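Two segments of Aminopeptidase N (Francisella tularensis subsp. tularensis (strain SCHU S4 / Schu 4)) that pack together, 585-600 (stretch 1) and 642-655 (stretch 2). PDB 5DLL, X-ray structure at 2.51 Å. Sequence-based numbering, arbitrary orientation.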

# COMPACT_ATOMS: atom_id res chain seq x y z
N ASP A 585 -2.79 -37.41 4.96
CA ASP A 585 -4.24 -37.44 4.90
C ASP A 585 -4.80 -36.53 5.99
O ASP A 585 -4.08 -36.08 6.88
CB ASP A 585 -4.78 -38.87 5.07
CG ASP A 585 -4.55 -39.73 3.84
OD1 ASP A 585 -4.54 -39.19 2.71
OD2 ASP A 585 -4.41 -40.96 4.01
N LEU A 586 -6.11 -36.28 5.92
CA LEU A 586 -6.75 -35.31 6.79
C LEU A 586 -7.15 -35.93 8.14
O LEU A 586 -7.85 -36.94 8.19
CB LEU A 586 -7.97 -34.72 6.08
CG LEU A 586 -8.40 -33.31 6.46
CD1 LEU A 586 -7.26 -32.31 6.29
CD2 LEU A 586 -9.60 -32.90 5.61
N ASN A 587 -6.69 -35.31 9.22
CA ASN A 587 -6.93 -35.79 10.58
C ASN A 587 -8.42 -35.70 10.96
O ASN A 587 -9.15 -34.86 10.45
CB ASN A 587 -6.07 -34.97 11.56
CG ASN A 587 -5.93 -35.63 12.92
OD1 ASN A 587 -6.76 -36.43 13.34
ND2 ASN A 587 -4.87 -35.27 13.63
N ASP A 588 -8.85 -36.58 11.86
CA ASP A 588 -10.24 -36.62 12.31
C ASP A 588 -10.56 -35.44 13.26
O ASP A 588 -11.60 -34.79 13.13
CB ASP A 588 -10.54 -37.95 13.01
CG ASP A 588 -11.93 -38.50 12.69
OD1 ASP A 588 -12.59 -37.98 11.77
OD2 ASP A 588 -12.35 -39.48 13.35
N GLU A 589 -9.64 -35.16 14.19
CA GLU A 589 -9.79 -34.04 15.12
C GLU A 589 -9.66 -32.71 14.39
O GLU A 589 -10.20 -31.70 14.83
CB GLU A 589 -8.76 -34.12 16.25
CG GLU A 589 -9.03 -35.23 17.26
CD GLU A 589 -8.63 -36.61 16.77
OE1 GLU A 589 -7.47 -36.77 16.34
OE2 GLU A 589 -9.46 -37.54 16.82
N PHE A 590 -8.91 -32.71 13.28
CA PHE A 590 -8.79 -31.53 12.42
C PHE A 590 -10.13 -31.19 11.75
O PHE A 590 -10.58 -30.05 11.82
CB PHE A 590 -7.71 -31.76 11.35
CG PHE A 590 -7.55 -30.62 10.39
CD1 PHE A 590 -6.80 -29.50 10.74
CD2 PHE A 590 -8.14 -30.66 9.13
CE1 PHE A 590 -6.65 -28.44 9.86
CE2 PHE A 590 -7.99 -29.60 8.24
CZ PHE A 590 -7.25 -28.49 8.61
N LEU A 591 -10.75 -32.18 11.12
CA LEU A 591 -12.05 -32.01 10.47
C LEU A 591 -13.10 -31.36 11.38
O LEU A 591 -13.88 -30.52 10.93
CB LEU A 591 -12.59 -33.36 10.00
CG LEU A 591 -11.92 -33.97 8.77
CD1 LEU A 591 -12.18 -35.47 8.70
CD2 LEU A 591 -12.40 -33.28 7.50
N ASN A 592 -13.13 -31.76 12.64
CA ASN A 592 -14.15 -31.30 13.58
C ASN A 592 -13.88 -29.90 14.11
O ASN A 592 -14.82 -29.17 14.42
CB ASN A 592 -14.32 -32.29 14.74
CG ASN A 592 -14.89 -33.62 14.29
OD1 ASN A 592 -15.88 -33.68 13.56
ND2 ASN A 592 -14.26 -34.71 14.72
N ALA A 593 -12.61 -29.53 14.22
CA ALA A 593 -12.24 -28.14 14.53
C ALA A 593 -12.58 -27.24 13.33
O ALA A 593 -13.03 -26.10 13.50
CB ALA A 593 -10.76 -28.04 14.86
N PHE A 594 -12.37 -27.77 12.13
CA PHE A 594 -12.72 -27.09 10.88
C PHE A 594 -14.23 -26.90 10.76
O PHE A 594 -14.69 -25.84 10.33
CB PHE A 594 -12.20 -27.93 9.71
CG PHE A 594 -11.88 -27.14 8.47
CD1 PHE A 594 -10.67 -26.46 8.37
CD2 PHE A 594 -12.76 -27.11 7.40
CE1 PHE A 594 -10.36 -25.74 7.23
CE2 PHE A 594 -12.45 -26.39 6.26
CZ PHE A 594 -11.25 -25.71 6.17
N LYS A 595 -14.98 -27.94 11.12
CA LYS A 595 -16.44 -27.91 11.10
C LYS A 595 -17.01 -26.86 12.06
O LYS A 595 -17.96 -26.15 11.71
CB LYS A 595 -16.98 -29.31 11.47
CG LYS A 595 -18.49 -29.48 11.31
CD LYS A 595 -19.02 -30.65 12.14
CE LYS A 595 -18.74 -32.00 11.50
NZ LYS A 595 -19.68 -32.30 10.38
N SER A 596 -16.44 -26.77 13.25
CA SER A 596 -16.95 -25.87 14.29
C SER A 596 -16.71 -24.41 13.93
O SER A 596 -17.56 -23.56 14.19
CB SER A 596 -16.29 -26.18 15.64
OG SER A 596 -14.90 -25.92 15.59
N ILE A 597 -15.56 -24.13 13.33
CA ILE A 597 -15.27 -22.79 12.82
C ILE A 597 -16.30 -22.42 11.76
O ILE A 597 -16.84 -21.31 11.76
CB ILE A 597 -13.85 -22.71 12.21
CG1 ILE A 597 -12.77 -22.93 13.29
CG2 ILE A 597 -13.63 -21.37 11.51
CD1 ILE A 597 -12.48 -21.74 14.17
N LEU A 598 -16.60 -23.37 10.87
CA LEU A 598 -17.56 -23.15 9.79
C LEU A 598 -18.96 -22.81 10.28
O LEU A 598 -19.65 -22.01 9.66
CB LEU A 598 -17.61 -24.39 8.87
CG LEU A 598 -18.66 -24.42 7.76
CD1 LEU A 598 -18.49 -23.27 6.78
CD2 LEU A 598 -18.59 -25.76 7.03
N HIS A 599 -19.37 -23.42 11.40
CA HIS A 599 -20.71 -23.18 11.95
C HIS A 599 -20.72 -22.20 13.13
O HIS A 599 -21.73 -22.11 13.84
CB HIS A 599 -21.35 -24.51 12.37
CG HIS A 599 -21.74 -25.38 11.22
ND1 HIS A 599 -22.75 -25.04 10.35
CD2 HIS A 599 -21.27 -26.58 10.80
CE1 HIS A 599 -22.88 -25.99 9.44
NE2 HIS A 599 -21.99 -26.94 9.69
N ASP A 600 -19.63 -21.47 13.34
CA ASP A 600 -19.56 -20.50 14.43
C ASP A 600 -20.49 -19.33 14.10
O ASP A 600 -20.36 -18.70 13.04
CB ASP A 600 -18.12 -20.01 14.66
CG ASP A 600 -17.91 -19.44 16.06
OD1 ASP A 600 -18.75 -18.64 16.53
OD2 ASP A 600 -16.88 -19.79 16.69
N GLN A 642 -10.80 -33.56 -0.06
CA GLN A 642 -11.33 -34.26 1.11
C GLN A 642 -12.33 -33.40 1.87
O GLN A 642 -13.46 -33.83 2.12
CB GLN A 642 -10.20 -34.74 2.03
CG GLN A 642 -9.46 -35.96 1.50
CD GLN A 642 -8.51 -36.58 2.51
OE1 GLN A 642 -8.77 -36.55 3.71
NE2 GLN A 642 -7.42 -37.15 2.02
N LEU A 643 -11.93 -32.19 2.23
CA LEU A 643 -12.81 -31.25 2.93
C LEU A 643 -14.10 -31.00 2.16
O LEU A 643 -15.18 -30.94 2.74
CB LEU A 643 -12.11 -29.91 3.15
CG LEU A 643 -10.91 -29.90 4.09
CD1 LEU A 643 -10.06 -28.66 3.86
CD2 LEU A 643 -11.37 -29.98 5.54
N ALA A 644 -13.97 -30.84 0.84
CA ALA A 644 -15.11 -30.65 -0.05
C ALA A 644 -16.13 -31.78 0.06
O ALA A 644 -17.33 -31.52 0.08
CB ALA A 644 -14.62 -30.54 -1.49
N ASP A 645 -15.64 -33.02 0.13
CA ASP A 645 -16.48 -34.22 0.12
C ASP A 645 -17.02 -34.60 1.49
O ASP A 645 -18.21 -34.91 1.63
CB ASP A 645 -15.70 -35.41 -0.46
CG ASP A 645 -15.62 -35.39 -1.98
OD1 ASP A 645 -16.49 -34.77 -2.64
OD2 ASP A 645 -14.69 -36.01 -2.53
N LYS A 646 -16.16 -34.60 2.50
CA LYS A 646 -16.57 -34.96 3.86
C LYS A 646 -17.56 -33.94 4.43
O LYS A 646 -18.60 -34.32 4.97
CB LYS A 646 -15.37 -35.11 4.79
CG LYS A 646 -14.37 -36.17 4.35
CD LYS A 646 -13.61 -36.75 5.52
CE LYS A 646 -12.29 -37.37 5.08
NZ LYS A 646 -12.44 -38.29 3.92
N LEU A 647 -17.24 -32.66 4.30
CA LEU A 647 -18.12 -31.59 4.79
C LEU A 647 -19.03 -31.04 3.69
O LEU A 647 -19.41 -29.87 3.74
CB LEU A 647 -17.29 -30.45 5.39
CG LEU A 647 -16.16 -30.84 6.35
CD1 LEU A 647 -15.43 -29.60 6.83
CD2 LEU A 647 -16.68 -31.64 7.53
N LYS A 648 -19.40 -31.88 2.72
CA LYS A 648 -20.19 -31.43 1.57
C LYS A 648 -21.54 -30.84 1.96
O LYS A 648 -21.95 -29.81 1.42
CB LYS A 648 -20.40 -32.58 0.57
CG LYS A 648 -20.89 -32.10 -0.78
CD LYS A 648 -20.92 -33.22 -1.81
CE LYS A 648 -20.97 -32.66 -3.22
NZ LYS A 648 -21.67 -33.56 -4.18
N ASP A 649 -22.23 -31.50 2.89
CA ASP A 649 -23.53 -31.03 3.38
C ASP A 649 -23.41 -29.69 4.10
O ASP A 649 -24.30 -28.84 4.00
CB ASP A 649 -24.17 -32.05 4.32
CG ASP A 649 -24.57 -33.35 3.62
OD1 ASP A 649 -24.77 -33.34 2.38
OD2 ASP A 649 -24.69 -34.38 4.31
N ASP A 650 -22.30 -29.51 4.81
CA ASP A 650 -22.04 -28.28 5.57
C ASP A 650 -21.80 -27.09 4.64
O ASP A 650 -22.34 -26.01 4.87
CB ASP A 650 -20.83 -28.44 6.50
CG ASP A 650 -20.95 -29.63 7.44
OD1 ASP A 650 -21.18 -30.76 6.95
OD2 ASP A 650 -20.80 -29.43 8.67
N TRP A 651 -20.99 -27.30 3.60
CA TRP A 651 -20.72 -26.25 2.61
C TRP A 651 -22.02 -25.78 1.96
O TRP A 651 -22.23 -24.59 1.78
CB TRP A 651 -19.75 -26.75 1.52
CG TRP A 651 -18.40 -27.20 2.02
CD1 TRP A 651 -17.84 -28.43 1.87
CD2 TRP A 651 -17.47 -26.42 2.77
NE1 TRP A 651 -16.61 -28.48 2.48
CE2 TRP A 651 -16.35 -27.26 3.04
CE3 TRP A 651 -17.45 -25.11 3.24
CZ2 TRP A 651 -15.24 -26.81 3.76
CZ3 TRP A 651 -16.35 -24.66 3.95
CH2 TRP A 651 -15.26 -25.51 4.20
N LEU A 652 -22.87 -26.74 1.61
CA LEU A 652 -24.18 -26.46 1.01
C LEU A 652 -25.10 -25.68 1.96
O LEU A 652 -25.79 -24.75 1.54
CB LEU A 652 -24.86 -27.77 0.60
CG LEU A 652 -26.30 -27.68 0.08
CD1 LEU A 652 -26.40 -26.73 -1.10
CD2 LEU A 652 -26.80 -29.06 -0.30
N ALA A 653 -25.12 -26.08 3.23
CA ALA A 653 -25.99 -25.46 4.23
C ALA A 653 -25.60 -24.00 4.47
O ALA A 653 -26.44 -23.10 4.37
CB ALA A 653 -25.92 -26.24 5.54
N VAL A 654 -24.33 -23.78 4.76
CA VAL A 654 -23.81 -22.44 5.01
C VAL A 654 -23.89 -21.57 3.76
O VAL A 654 -24.10 -20.36 3.86
CB VAL A 654 -22.37 -22.47 5.56
CG1 VAL A 654 -21.84 -21.06 5.75
CG2 VAL A 654 -22.32 -23.22 6.89
N TYR A 655 -23.75 -22.16 2.58
CA TYR A 655 -23.93 -21.40 1.34
C TYR A 655 -25.33 -20.82 1.32
O TYR A 655 -25.49 -19.61 1.21
CB TYR A 655 -23.70 -22.27 0.09
CG TYR A 655 -23.99 -21.53 -1.21
CD1 TYR A 655 -23.01 -20.75 -1.82
CD2 TYR A 655 -25.25 -21.59 -1.82
CE1 TYR A 655 -23.27 -20.06 -3.00
CE2 TYR A 655 -25.52 -20.91 -3.00
CZ TYR A 655 -24.53 -20.14 -3.59
OH TYR A 655 -24.78 -19.47 -4.76

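How do the two backbones lie against each other? Helix 588-598 crosses helix 642-646 at 70°, but it runs nearly parallel to helix 648-655, 10° apart and 11.1 Å between axes. The change of direction falls at Leu647, the first residue past one helix and the N-cap residue of the next. Side chains fill the gap, and the contact buries 797 Å², both sides summed.

What does the start of stretch 2 meet? Gln642 reaches the loop ahead of helix 588-598, where its OE1 accepts a weak hydrogen bond from Leu586 N at 3.5 Å. Next to it, Leu643 supplies the apolar centre of this end: its CD2 lies 3.4 Å from Leu586 CD2 and 4.0 Å from Leu591 CD2. Leu643 CD2 also sits over one face of the Phe594 ring, 4.0 Å from its centroid, a CH-pi contact with the ring's electron cloud.

How is the turn between the helices covered? Lys646 lays its aliphatic chain on Leu591, with Lys646 CD 3.7 Å from Leu591 CD1, so even a charged residue contributes apolar surface. Leu647 CD1 approaches the edge of the Phe594 ring, 3.7 Å from Phe594 CD2.

What holds the near-parallel helices together? Asp650 OD2 accepts a hydrogen bond from His599 NE2 at 2.9 Å, near the plane of the imidazole, and forms a longer salt bridge with Lys595 NZ at 3.5 Å. Trp651 starts away from stretch 1, yet its indole swings back: Trp651 CH2 meets Phe594 CE2 at 3.6 Å, while Leu598 CD2 rests over the face of its six-membered ring. The indole is anchored within its own stretch by a hydrogen bond from Trp651 NE1 to Leu643 O, 2.9 Å long. Finally, Val654 CG2 packs 3.8 Å from Leu598 CD1, extending the apolar contact toward the end of stretch 2.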